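Local coordinates for protein N-acetyl-L-2,4-diaminobutyric acid deacetylase (Ruegeria pomeroyi, PDB 6TWL) that probably removes the acetyl group from N-acetyl-L-2,4-diaminobutyric acid during ectoine breakdown, as a zinc-dependent hydrolase of the succinylglutamate desuccinylase/aspartoacylase family, at residues Asp142-Gly147 and Thr207-Gly212; Leu68-Ala73 and Ile223-Leu228; Pro180-Leu185 and Thr247-Met252; Gly305-Arg310 and Cys321-Gly326. All blocks are in the same frame, centred on the assembly; numbering follows the deposited sequence.

Contact 1 of 4, residues Asp142-Gly147 and Thr207-Gly212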
loop_
_atom_site.group_PDB
_atom_site.type_symbol
_atom_site.label_atom_id
_atom_site.label_comp_id
_atom_site.label_asym_id
_atom_site.label_seq_id
_atom_site.Cartn_x
_atom_site.Cartn_y
_atom_site.Cartn_z
ATOM N N ASP A 142 1.788 3.643 3.224
ATOM C CA ASP A 142 2.077 2.288 2.756
ATOM C C ASP A 142 1.376 2.066 1.424
ATOM O O ASP A 142 0.148 1.940 1.374
ATOM C CB ASP A 142 1.658 1.228 3.774
ATOM C CG ASP A 142 2.317 -0.120 3.509
ATOM O OD1 ASP A 142 3.397 -0.140 2.883
ATOM O OD2 ASP A 142 1.769 -1.159 3.928
ATOM N N PHE A 143 2.161 2.003 0.350
ATOM C CA PHE A 143 1.620 1.787 -0.983
ATOM C C PHE A 143 1.360 0.303 -1.215
ATOM O O PHE A 143 2.245 -0.532 -1.003
ATOM C CB PHE A 143 2.589 2.308 -2.046
ATOM C CG PHE A 143 2.627 3.804 -2.162
ATOM C CD1 PHE A 143 1.651 4.477 -2.874
ATOM C CD2 PHE A 143 3.651 4.535 -1.579
ATOM C CE1 PHE A 143 1.684 5.853 -2.993
ATOM C CE2 PHE A 143 3.691 5.915 -1.694
ATOM C CZ PHE A 143 2.706 6.574 -2.403
ATOM N N HIS A 144 0.145 -0.022 -1.644
ATOM C CA HIS A 144 -0.161 -1.322 -2.218
ATOM C C HIS A 144 -0.667 -1.132 -3.639
ATOM O O HIS A 144 -0.986 -0.022 -4.074
ATOM C CB HIS A 144 -1.225 -2.093 -1.421
ATOM C CG HIS A 144 -1.027 -2.076 0.061
ATOM N ND1 HIS A 144 0.102 -2.576 0.670
ATOM C CD2 HIS A 144 -1.840 -1.658 1.060
ATOM C CE1 HIS A 144 -0.013 -2.448 1.979
ATOM N NE2 HIS A 144 -1.182 -1.892 2.243
ATOM N N SER A 145 -0.737 -2.246 -4.356
ATOM C CA SER A 145 -1.488 -2.336 -5.596
ATOM C C SER A 145 -1.914 -3.786 -5.759
ATOM O O SER A 145 -1.412 -4.682 -5.075
ATOM C CB SER A 145 -0.681 -1.827 -6.795
ATOM O OG SER A 145 -0.921 -0.444 -7.003
ATOM N N GLY A 146 -2.860 -4.007 -6.674
ATOM C CA GLY A 146 -3.531 -5.294 -6.744
ATOM C C GLY A 146 -2.603 -6.466 -6.995
ATOM O O GLY A 146 -2.883 -7.587 -6.559
ATOM N N GLY A 147 -1.490 -6.232 -7.680
ATOM C CA GLY A 147 -0.653 -7.336 -8.093
ATOM C C GLY A 147 -1.203 -7.988 -9.349
ATOM O O GLY A 147 -2.013 -7.414 -10.081
ATOM N N THR A 207 -2.883 4.034 3.510
ATOM C CA THR A 207 -2.540 2.967 2.590
ATOM C C THR A 207 -3.231 3.233 1.261
ATOM O O THR A 207 -4.126 4.076 1.166
ATOM C CB THR A 207 -2.962 1.605 3.143
ATOM O OG1 THR A 207 -4.386 1.595 3.325
ATOM C CG2 THR A 207 -2.291 1.352 4.479
ATOM N N THR A 208 -2.800 2.518 0.226
ATOM C CA THR A 208 -3.307 2.752 -1.118
ATOM C C THR A 208 -3.598 1.428 -1.805
ATOM O O THR A 208 -3.169 0.359 -1.363
ATOM C CB THR A 208 -2.313 3.545 -1.983
ATOM O OG1 THR A 208 -1.215 2.698 -2.341
ATOM C CG2 THR A 208 -1.784 4.772 -1.252
ATOM N N GLU A 209 -4.355 1.521 -2.897
ATOM C CA GLU A 209 -4.432 0.485 -3.927
ATOM C C GLU A 209 -4.567 1.264 -5.230
ATOM O O GLU A 209 -5.665 1.705 -5.581
ATOM C CB GLU A 209 -5.599 -0.472 -3.717
ATOM C CG GLU A 209 -5.466 -1.396 -2.512
ATOM C CD GLU A 209 -4.628 -2.622 -2.790
ATOM O OE1 GLU A 209 -4.108 -2.746 -3.918
ATOM O OE2 GLU A 209 -4.498 -3.467 -1.880
ATOM N N LEU A 210 -3.448 1.457 -5.925
ATOM C CA LEU A 210 -3.371 2.395 -7.038
ATOM C C LEU A 210 -3.377 1.693 -8.392
ATOM O O LEU A 210 -2.826 2.209 -9.366
ATOM C CB LEU A 210 -2.131 3.272 -6.896
ATOM C CG LEU A 210 -2.141 4.165 -5.655
ATOM C CD1 LEU A 210 -0.910 5.038 -5.633
ATOM C CD2 LEU A 210 -3.404 5.013 -5.610
ATOM N N GLY A 211 -4.012 0.529 -8.472
ATOM C CA GLY A 211 -4.083 -0.196 -9.724
ATOM C C GLY A 211 -3.974 -1.694 -9.541
ATOM O O GLY A 211 -4.652 -2.272 -8.687
ATOM N N GLY A 212 -3.124 -2.332 -10.328
ATOM C CA GLY A 212 -2.937 -3.761 -10.267
ATOM C C GLY A 212 -2.638 -4.314 -11.641
ATOM O O GLY A 212 -2.355 -3.577 -12.585
#

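Contact 2 of 4, residues Leu68-Ala73 and Ile223-Leu228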
loop_
_atom_site.group_PDB
_atom_site.type_symbol
_atom_site.label_atom_id
_atom_site.label_comp_id
_atom_site.label_asym_id
_atom_site.label_seq_id
_atom_site.Cartn_x
_atom_site.Cartn_y
_atom_site.Cartn_z
ATOM N N LEU A 68 8.112 6.434 -5.204
ATOM C CA LEU A 68 9.142 6.565 -4.181
ATOM C C LEU A 68 10.539 6.661 -4.780
ATOM O O LEU A 68 11.408 7.319 -4.200
ATOM C CB LEU A 68 9.058 5.399 -3.198
ATOM C CG LEU A 68 7.806 5.395 -2.318
ATOM C CD1 LEU A 68 7.913 4.328 -1.252
ATOM C CD2 LEU A 68 7.577 6.757 -1.681
ATOM N N HIS A 69 10.778 6.017 -5.925
ATOM C CA HIS A 69 12.030 6.239 -6.643
ATOM C C HIS A 69 12.149 7.695 -7.079
ATOM O O HIS A 69 13.215 8.309 -6.955
ATOM C CB HIS A 69 12.118 5.309 -7.856
ATOM C CG HIS A 69 12.779 3.996 -7.571
ATOM N ND1 HIS A 69 12.105 2.927 -7.022
ATOM C CD2 HIS A 69 14.052 3.578 -7.767
ATOM C CE1 HIS A 69 12.934 1.908 -6.887
ATOM N NE2 HIS A 69 14.122 2.276 -7.332
ATOM N N GLU A 70 11.053 8.262 -7.594
ATOM C CA GLU A 70 11.061 9.650 -8.044
ATOM C C GLU A 70 11.279 10.605 -6.876
ATOM O O GLU A 70 12.127 11.504 -6.941
ATOM C CB GLU A 70 9.748 9.978 -8.759
ATOM C CG GLU A 70 9.711 9.534 -10.206
ATOM C CD GLU A 70 9.281 10.633 -11.157
ATOM O OE1 GLU A 70 9.170 10.363 -12.373
ATOM O OE2 GLU A 70 9.043 11.764 -10.687
ATOM N N LEU A 71 10.503 10.435 -5.803
ATOM C CA LEU A 71 10.647 11.298 -4.636
ATOM C C LEU A 71 12.066 11.239 -4.087
ATOM O O LEU A 71 12.668 12.272 -3.774
ATOM C CB LEU A 71 9.638 10.895 -3.559
ATOM C CG LEU A 71 9.598 11.787 -2.315
ATOM C CD1 LEU A 71 8.789 13.044 -2.585
ATOM C CD2 LEU A 71 9.037 11.038 -1.117
ATOM N N ALA A 72 12.622 10.030 -3.976
ATOM C CA ALA A 72 13.957 9.879 -3.408
ATOM C C ALA A 72 15.028 10.513 -4.286
ATOM O O ALA A 72 16.064 10.951 -3.775
ATOM C CB ALA A 72 14.267 8.400 -3.183
ATOM N N ALA A 73 14.803 10.572 -5.598
ATOM C CA ALA A 73 15.823 11.075 -6.509
ATOM C C ALA A 73 15.692 12.564 -6.802
ATOM O O ALA A 73 16.693 13.205 -7.146
ATOM C CB ALA A 73 15.785 10.295 -7.829
ATOM N N ILE A 223 -1.339 9.815 -9.955
ATOM C CA ILE A 223 -2.123 9.783 -8.723
ATOM C C ILE A 223 -1.212 9.548 -7.524
ATOM O O ILE A 223 -1.386 10.157 -6.461
ATOM C CB ILE A 223 -3.226 8.710 -8.823
ATOM C CG1 ILE A 223 -4.286 9.119 -9.850
ATOM C CG2 ILE A 223 -3.870 8.457 -7.468
ATOM C CD1 ILE A 223 -5.019 7.945 -10.465
ATOM N N ALA A 224 -0.208 8.680 -7.687
ATOM C CA ALA A 224 0.704 8.373 -6.591
ATOM C C ALA A 224 1.592 9.561 -6.256
ATOM O O ALA A 224 1.814 9.865 -5.079
ATOM C CB ALA A 224 1.562 7.161 -6.950
ATOM N N LYS A 225 2.114 10.241 -7.277
ATOM C CA LYS A 225 3.004 11.369 -7.031
ATOM C C LYS A 225 2.252 12.534 -6.405
ATOM O O LYS A 225 2.722 13.139 -5.435
ATOM C CB LYS A 225 3.688 11.794 -8.334
ATOM C CG LYS A 225 4.685 10.775 -8.881
ATOM C CD LYS A 225 6.120 11.075 -8.438
ATOM C CE LYS A 225 6.334 10.808 -6.949
ATOM N NZ LYS A 225 7.616 11.341 -6.422
ATOM N N LYS A 226 1.077 12.860 -6.947
ATOM C CA LYS A 226 0.264 13.926 -6.372
ATOM C C LYS A 226 -0.158 13.583 -4.948
ATOM O O LYS A 226 -0.047 14.412 -4.037
ATOM C CB LYS A 226 -0.960 14.181 -7.250
ATOM C CG LYS A 226 -2.099 14.880 -6.529
ATOM C CD LYS A 226 -3.431 14.639 -7.219
ATOM C CE LYS A 226 -4.593 14.994 -6.305
ATOM N NZ LYS A 226 -5.906 14.639 -6.909
ATOM N N GLY A 227 -0.642 12.357 -4.738
ATOM C CA GLY A 227 -1.051 11.956 -3.401
ATOM C C GLY A 227 0.099 11.965 -2.412
ATOM O O GLY A 227 -0.074 12.326 -1.247
ATOM N N LEU A 228 1.291 11.576 -2.868
ATOM C CA LEU A 228 2.464 11.606 -2.002
ATOM C C LEU A 228 2.808 13.035 -1.597
ATOM O O LEU A 228 3.024 13.322 -0.414
ATOM C CB LEU A 228 3.645 10.937 -2.708
ATOM C CG LEU A 228 4.949 10.685 -1.952
ATOM C CD1 LEU A 228 4.706 9.942 -0.648
ATOM C CD2 LEU A 228 5.900 9.901 -2.843
#

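Contact 3 of 4, residues Pro180-Leu185 and Thr247-Met252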
loop_
_atom_site.group_PDB
_atom_site.type_symbol
_atom_site.label_atom_id
_atom_site.label_comp_id
_atom_site.label_asym_id
_atom_site.label_seq_id
_atom_site.Cartn_x
_atom_site.Cartn_y
_atom_site.Cartn_z
ATOM N N PRO A 180 -8.655 9.594 -6.693
ATOM C CA PRO A 180 -10.037 9.646 -7.206
ATOM C C PRO A 180 -11.046 8.929 -6.324
ATOM O O PRO A 180 -12.240 9.243 -6.397
ATOM C CB PRO A 180 -9.923 8.982 -8.585
ATOM C CG PRO A 180 -8.517 9.233 -8.993
ATOM C CD PRO A 180 -7.709 9.138 -7.730
ATOM N N TYR A 181 -10.610 7.988 -5.491
ATOM C CA TYR A 181 -11.496 7.272 -4.585
ATOM C C TYR A 181 -10.888 7.256 -3.190
ATOM O O TYR A 181 -9.671 7.120 -3.035
ATOM C CB TYR A 181 -11.750 5.845 -5.078
ATOM C CG TYR A 181 -12.439 5.796 -6.421
ATOM C CD1 TYR A 181 -11.707 5.817 -7.602
ATOM C CD2 TYR A 181 -13.823 5.747 -6.510
ATOM C CE1 TYR A 181 -12.335 5.781 -8.833
ATOM C CE2 TYR A 181 -14.460 5.710 -7.734
ATOM C CZ TYR A 181 -13.711 5.727 -8.892
ATOM O OH TYR A 181 -14.343 5.690 -10.114
ATOM N N SER A 182 -11.740 7.405 -2.178
ATOM C CA SER A 182 -11.305 7.486 -0.787
ATOM C C SER A 182 -12.097 6.483 0.034
ATOM O O SER A 182 -13.307 6.645 0.222
ATOM C CB SER A 182 -11.492 8.893 -0.239
ATOM O OG SER A 182 -11.049 9.859 -1.178
ATOM N N VAL A 183 -11.418 5.458 0.535
ATOM C CA VAL A 183 -12.071 4.333 1.187
ATOM C C VAL A 183 -11.810 4.400 2.686
ATOM O O VAL A 183 -10.692 4.697 3.123
ATOM C CB VAL A 183 -11.590 2.996 0.594
ATOM C CG1 VAL A 183 -12.353 1.861 1.205
ATOM C CG2 VAL A 183 -11.772 2.985 -0.914
ATOM N N GLU A 184 -12.853 4.138 3.472
ATOM C CA GLU A 184 -12.756 4.061 4.924
ATOM C C GLU A 184 -12.835 2.597 5.358
ATOM O O GLU A 184 -13.868 1.943 5.156
ATOM C CB GLU A 184 -13.861 4.887 5.586
ATOM C CG GLU A 184 -13.589 6.388 5.633
ATOM C CD GLU A 184 -14.487 7.114 6.620
ATOM O OE1 GLU A 184 -14.753 6.555 7.706
ATOM O OE2 GLU A 184 -14.927 8.241 6.309
ATOM N N LEU A 185 -11.740 2.093 5.945
ATOM C CA LEU A 185 -11.627 0.728 6.471
ATOM C C LEU A 185 -11.464 0.746 7.982
ATOM O O LEU A 185 -10.459 1.251 8.493
ATOM C CB LEU A 185 -10.411 -0.020 5.922
ATOM C CG LEU A 185 -10.261 -0.696 4.579
ATOM C CD1 LEU A 185 -10.906 0.178 3.602
ATOM C CD2 LEU A 185 -8.771 -0.796 4.317
ATOM N N THR A 247 -13.291 13.466 -5.503
ATOM C CA THR A 247 -13.064 12.138 -4.964
ATOM C C THR A 247 -14.406 11.532 -4.585
ATOM O O THR A 247 -15.368 12.249 -4.295
ATOM C CB THR A 247 -12.140 12.189 -3.752
ATOM O OG1 THR A 247 -11.810 10.856 -3.340
ATOM C CG2 THR A 247 -12.835 12.929 -2.633
ATOM N N VAL A 248 -14.462 10.204 -4.591
ATOM C CA VAL A 248 -15.673 9.465 -4.258
ATOM C C VAL A 248 -15.389 8.647 -3.008
ATOM O O VAL A 248 -14.452 7.841 -2.986
ATOM C CB VAL A 248 -16.129 8.565 -5.417
ATOM C CG1 VAL A 248 -17.299 7.699 -4.984
ATOM C CG2 VAL A 248 -16.504 9.412 -6.624
ATOM N N ASN A 249 -16.193 8.858 -1.969
ATOM C CA ASN A 249 -15.972 8.210 -0.685
ATOM C C ASN A 249 -16.738 6.896 -0.623
ATOM O O ASN A 249 -17.942 6.853 -0.895
ATOM C CB ASN A 249 -16.383 9.137 0.457
ATOM C CG ASN A 249 -15.326 10.181 0.761
ATOM O OD1 ASN A 249 -14.405 9.940 1.543
ATOM N ND2 ASN A 249 -15.442 11.343 0.131
ATOM N N LEU A 250 -16.031 5.827 -0.264
ATOM C CA LEU A 250 -16.563 4.476 -0.315
ATOM C C LEU A 250 -16.280 3.749 0.990
ATOM O O LEU A 250 -15.310 4.047 1.692
ATOM C CB LEU A 250 -15.961 3.680 -1.477
ATOM C CG LEU A 250 -16.048 4.329 -2.856
ATOM C CD1 LEU A 250 -14.998 3.738 -3.774
ATOM C CD2 LEU A 250 -17.441 4.151 -3.440
ATOM N N THR A 251 -17.148 2.791 1.304
ATOM C CA THR A 251 -16.976 1.899 2.438
ATOM C C THR A 251 -17.227 0.470 1.981
ATOM O O THR A 251 -17.989 0.226 1.042
ATOM C CB THR A 251 -17.933 2.242 3.596
ATOM O OG1 THR A 251 -19.275 1.906 3.224
ATOM C CG2 THR A 251 -17.863 3.723 3.947
ATOM N N MET A 252 -16.567 -0.477 2.651
ATOM C CA MET A 252 -16.792 -1.907 2.456
ATOM C C MET A 252 -17.284 -2.462 3.787
ATOM O O MET A 252 -16.506 -3.046 4.557
ATOM C CB MET A 252 -15.527 -2.620 1.984
ATOM C CG MET A 252 -15.157 -2.363 0.533
ATOM S SD MET A 252 -13.380 -2.513 0.295
ATOM C CE MET A 252 -13.038 -3.932 1.328
#

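Contact 4 of 4, residues Gly305-Arg310 and Cys321-Gly326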
loop_
_atom_site.group_PDB
_atom_site.type_symbol
_atom_site.label_atom_id
_atom_site.label_comp_id
_atom_site.label_asym_id
_atom_site.label_seq_id
_atom_site.Cartn_x
_atom_site.Cartn_y
_atom_site.Cartn_z
ATOM N N GLY A 305 -23.596 -0.400 -5.358
ATOM C CA GLY A 305 -22.451 0.476 -5.164
ATOM C C GLY A 305 -21.636 0.580 -6.446
ATOM O O GLY A 305 -22.184 0.544 -7.547
ATOM N N LEU A 306 -20.323 0.705 -6.269
ATOM C CA LEU A 306 -19.383 0.845 -7.371
ATOM C C LEU A 306 -18.422 -0.335 -7.378
ATOM O O LEU A 306 -17.904 -0.726 -6.327
ATOM C CB LEU A 306 -18.585 2.150 -7.258
ATOM C CG LEU A 306 -19.352 3.472 -7.288
ATOM C CD1 LEU A 306 -18.386 4.643 -7.322
ATOM C CD2 LEU A 306 -20.286 3.524 -8.476
ATOM N N VAL A 307 -18.181 -0.898 -8.559
ATOM C CA VAL A 307 -17.166 -1.941 -8.694
ATOM C C VAL A 307 -15.803 -1.289 -8.489
ATOM O O VAL A 307 -15.376 -0.453 -9.291
ATOM C CB VAL A 307 -17.250 -2.649 -10.051
ATOM C CG1 VAL A 307 -16.544 -3.999 -9.987
ATOM C CG2 VAL A 307 -18.697 -2.824 -10.465
ATOM N N ILE A 308 -15.121 -1.658 -7.407
ATOM C CA ILE A 308 -13.837 -1.062 -7.056
ATOM C C ILE A 308 -12.674 -2.018 -7.256
ATOM O O ILE A 308 -11.513 -1.579 -7.197
ATOM C CB ILE A 308 -13.843 -0.531 -5.608
ATOM C CG1 ILE A 308 -14.163 -1.662 -4.628
ATOM C CG2 ILE A 308 -14.861 0.583 -5.465
ATOM C CD1 ILE A 308 -13.655 -1.412 -3.223
ATOM N N SER A 309 -12.939 -3.301 -7.487
ATOM C CA SER A 309 -11.894 -4.283 -7.724
ATOM C C SER A 309 -12.453 -5.393 -8.598
ATOM O O SER A 309 -13.655 -5.669 -8.579
ATOM C CB SER A 309 -11.355 -4.866 -6.416
ATOM O OG SER A 309 -10.142 -5.563 -6.639
ATOM N N ARG A 310 -11.568 -6.028 -9.364
ATOM C CA ARG A 310 -11.973 -7.101 -10.260
ATOM C C ARG A 310 -10.813 -8.060 -10.463
ATOM O O ARG A 310 -9.645 -7.666 -10.413
ATOM C CB ARG A 310 -12.440 -6.558 -11.617
ATOM C CG ARG A 310 -11.428 -5.661 -12.315
ATOM C CD ARG A 310 -11.560 -5.733 -13.831
ATOM N NE ARG A 310 -11.356 -7.087 -14.339
ATOM C CZ ARG A 310 -11.039 -7.373 -15.599
ATOM N NH1 ARG A 310 -10.886 -6.400 -16.486
ATOM N NH2 ARG A 310 -10.871 -8.635 -15.970
ATOM N N CYS A 321 -11.377 -13.913 -6.014
ATOM C CA CYS A 321 -12.409 -12.895 -5.860
ATOM C C CYS A 321 -12.806 -12.375 -7.235
ATOM O O CYS A 321 -11.956 -11.892 -7.995
ATOM C CB CYS A 321 -11.920 -11.757 -4.966
ATOM S SG CYS A 321 -12.998 -10.302 -4.945
ATOM N N VAL A 322 -14.097 -12.479 -7.559
ATOM C CA VAL A 322 -14.578 -12.046 -8.867
ATOM C C VAL A 322 -14.564 -10.525 -8.959
ATOM O O VAL A 322 -14.039 -9.948 -9.919
ATOM C CB VAL A 322 -15.981 -12.618 -9.132
ATOM C CG1 VAL A 322 -16.622 -11.950 -10.342
ATOM C CG2 VAL A 322 -15.911 -14.129 -9.314
ATOM N N ALA A 323 -15.133 -9.855 -7.959
ATOM C CA ALA A 323 -15.204 -8.402 -7.936
ATOM C C ALA A 323 -15.514 -7.947 -6.518
ATOM O O ALA A 323 -16.017 -8.720 -5.698
ATOM C CB ALA A 323 -16.261 -7.870 -8.909
ATOM N N VAL A 324 -15.203 -6.682 -6.242
ATOM C CA VAL A 324 -15.538 -6.036 -4.977
ATOM C C VAL A 324 -16.355 -4.787 -5.277
ATOM O O VAL A 324 -16.064 -4.055 -6.229
ATOM C CB VAL A 324 -14.282 -5.678 -4.153
ATOM C CG1 VAL A 324 -14.678 -5.043 -2.829
ATOM C CG2 VAL A 324 -13.433 -6.911 -3.909
ATOM N N VAL A 325 -17.379 -4.549 -4.460
ATOM C CA VAL A 325 -18.281 -3.412 -4.610
ATOM C C VAL A 325 -18.139 -2.506 -3.394
ATOM O O VAL A 325 -18.250 -2.970 -2.254
ATOM C CB VAL A 325 -19.742 -3.871 -4.775
ATOM C CG1 VAL A 325 -20.585 -2.740 -5.324
ATOM C CG2 VAL A 325 -19.822 -5.100 -5.673
ATOM N N GLY A 326 -17.904 -1.219 -3.637
ATOM C CA GLY A 326 -17.853 -0.216 -2.578
ATOM C C GLY A 326 -19.160 0.547 -2.490
ATOM O O GLY A 326 -19.773 0.867 -3.510
#

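Contact 1 of 4, residues Asp142-Gly147 and Thr207-Gly212
The H144 imidazole has the carbonyl oxygen of D142 over one face, offset toward the rim, and the carbonyl oxygen of T208 at its edge, 3.4 Å from CD2. The F143 ring meets L210 at its edge, CE1 lying 3.8 Å from L210 CD1, while T208 OG1 comes to F143 CD1 obliquely. T208 therefore touches both rings, F143 with its hydroxyl and H144 with its carbonyl oxygen. Its chi1 of 73° sets OG1 between its own backbone N and carbonyl carbon, where it accepts the H144 amide (H144 N to T208 OG1 3.1 Å, N-H...O angle 142°). The same amide makes a second, weak bond to T208 O. A valine here would probably leave the H144 amide with that weak, bent bond alone and let the backbone behind the imidazole shift. G146 N bonds to G211 O at 3.2 Å, and L210 N makes a weak bond to H144 O. E209 bends at chi2 and brings OE2 within 3.6 Å of H144 CB. D195 bonds H144 NE2, N57 makes a weak bond to ND1, and E63 bonds S145 OG. H144 and E209 both bind zinc in the metal-loaded protein. In this metal-free chain the end of strand 204-209 and the loop after D142, joined by largely weak bonds, hold these ligands near each other, consistent with a partly formed site.

Contact 2 of 4, residues Leu68-Ala73 and Ile223-Leu228
The helical turns carrying L68, L71, K225 and L228 run with their axes 10.5 Å apart at closest approach and their N-to-C directions 49° apart, a separation bridged by side chains alone. On the buried side L228 CD2 touches two leucine methyls at once, 3.7 Å from L68 CD2 and 3.8 Å from L71 CD2. L228 CG is anti to the backbone N (chi1 -173°), the setting from which CD2 reaches both. K225 spans the outer side. Its chain bends at chi2 and chi3, carrying CD past E70 CB and NZ to 3.1 Å from L71 N. Those two nitrogens are both donors, and the ammonium bonds instead to the carbonyl oxygen of A67, one turn before L71. E70 OE2 stays 4.5 Å from K225 NZ, too far for a salt bridge. A methionine in place of K225 would probably lose the tie to A67 O and leave E70 without a nearby opposite charge from this helix. L68 and L71 also rest on L53 and I86 of strands 50-54 and 82-87, and I223 and A224 pack on L210, just past strand 204-209, so both helices lie against the central mixed sheet, as in the zinc-exopeptidase-like alpha/beta fold.

Contact 3 of 4, residues Pro180-Leu185 and Thr247-Met252
Strands 181-184 and 248-251 are parallel neighbours at one margin of the central mixed sheet, the latter its outermost strand, with Y181 opposite V248, S182 opposite N249 and V183 opposite L250. Their axes approach to 4.6 Å at 29°. The bonds alternate along P180, S182 and E184: V248 N to P180 O, S182 N to V248 O (2.9 Å, N-H...O angle 169°), L250 N to S182 O (2.9 Å) and E184 N to L250 O. Y181, V183, V248 and L250 share one face. The Y181 ring runs beside V248, with CD2 3.8 Å from V248 CB, and the same CD2 lies 3.6 Å from L250 CD1, both approached obliquely. On the other face S182 CB is 3.6 Å from N249 OD1. S182 OG and T247 OG1 are modelled at 2.5 Å, very short, and the place of S182 OG is uncertain; T247 OG1 also bonds to A179 O. The two faces accordingly differ in chemistry. On the apolar face V248 and L250 meet L306, and L250 also meets I308, whereas the face bearing S182 and N249 lies under helix 167-177. Backbone bonding joins the strands, while the side chains present an apolar face to strand 305-311 and a more polar one to helix 167-177.

Contact 4 of 4, residues Gly305-Arg310 and Cys321-Gly326
V324 faces two consecutive residues at once, its CG1 3.8 Å from I308 CD1 and its CB 3.8 Å from S309 CB. CG1 stands anti to the backbone N (chi1 -178°), so the two methyls divide the work: CG1 goes to I308 and CG2 to S309. I308 takes the less usual setting with CG1 between its own N and carbonyl carbon (chi1 58°), which brings CG1 to 3.5 Å from V324 O and lets CD1 cross V324 CG1 obliquely. This is a classic beta bulge: I308 N bonds to V324 O at 2.8 Å, S309 N adds a weak bond to the same oxygen, and the register slips by one residue between the V307-V325 and S309-V324 pairs of this antiparallel sheet. S309 OG makes a weak bond to D151 O. On the opposite face V307 CG1 meets A323 CB at 4.0 Å. V325 CG1 lies over backbone instead, 3.5 Å from L306 O. Glycines close the pairing: a side chain on G305 would clash with G326 O, and one on G326 would probably crowd I308 CG2. L306 and G326 form a hydrogen-bonded pair, each N to the other's O, while the L306 side chain packs on V248 and L250.

How the contacts relate
Contact 1 is the most central, about 5 Å from the centre of the chain, and holds zinc ligands. Contacts 2 and 4 are buried, whereas contacts 1 and 3 are partly buried, contact 3 at the sheet's edge. Contacts 1 and 3 belong to the same mixed sheet, but weak bonds and loop geometry dominate the first, while regular parallel pairing dominates the second. Contact 2 has no backbone bonding between its segments and relies on leucines and the K225 side chain, yet it joins contact 1 directly: F143 CE2 packs on L68 CD2. Contact 4, antiparallel and bulged, belongs to a separate sheet that meets contact 3, where L250 CD1 lies 3.6 Å from I308 CG2.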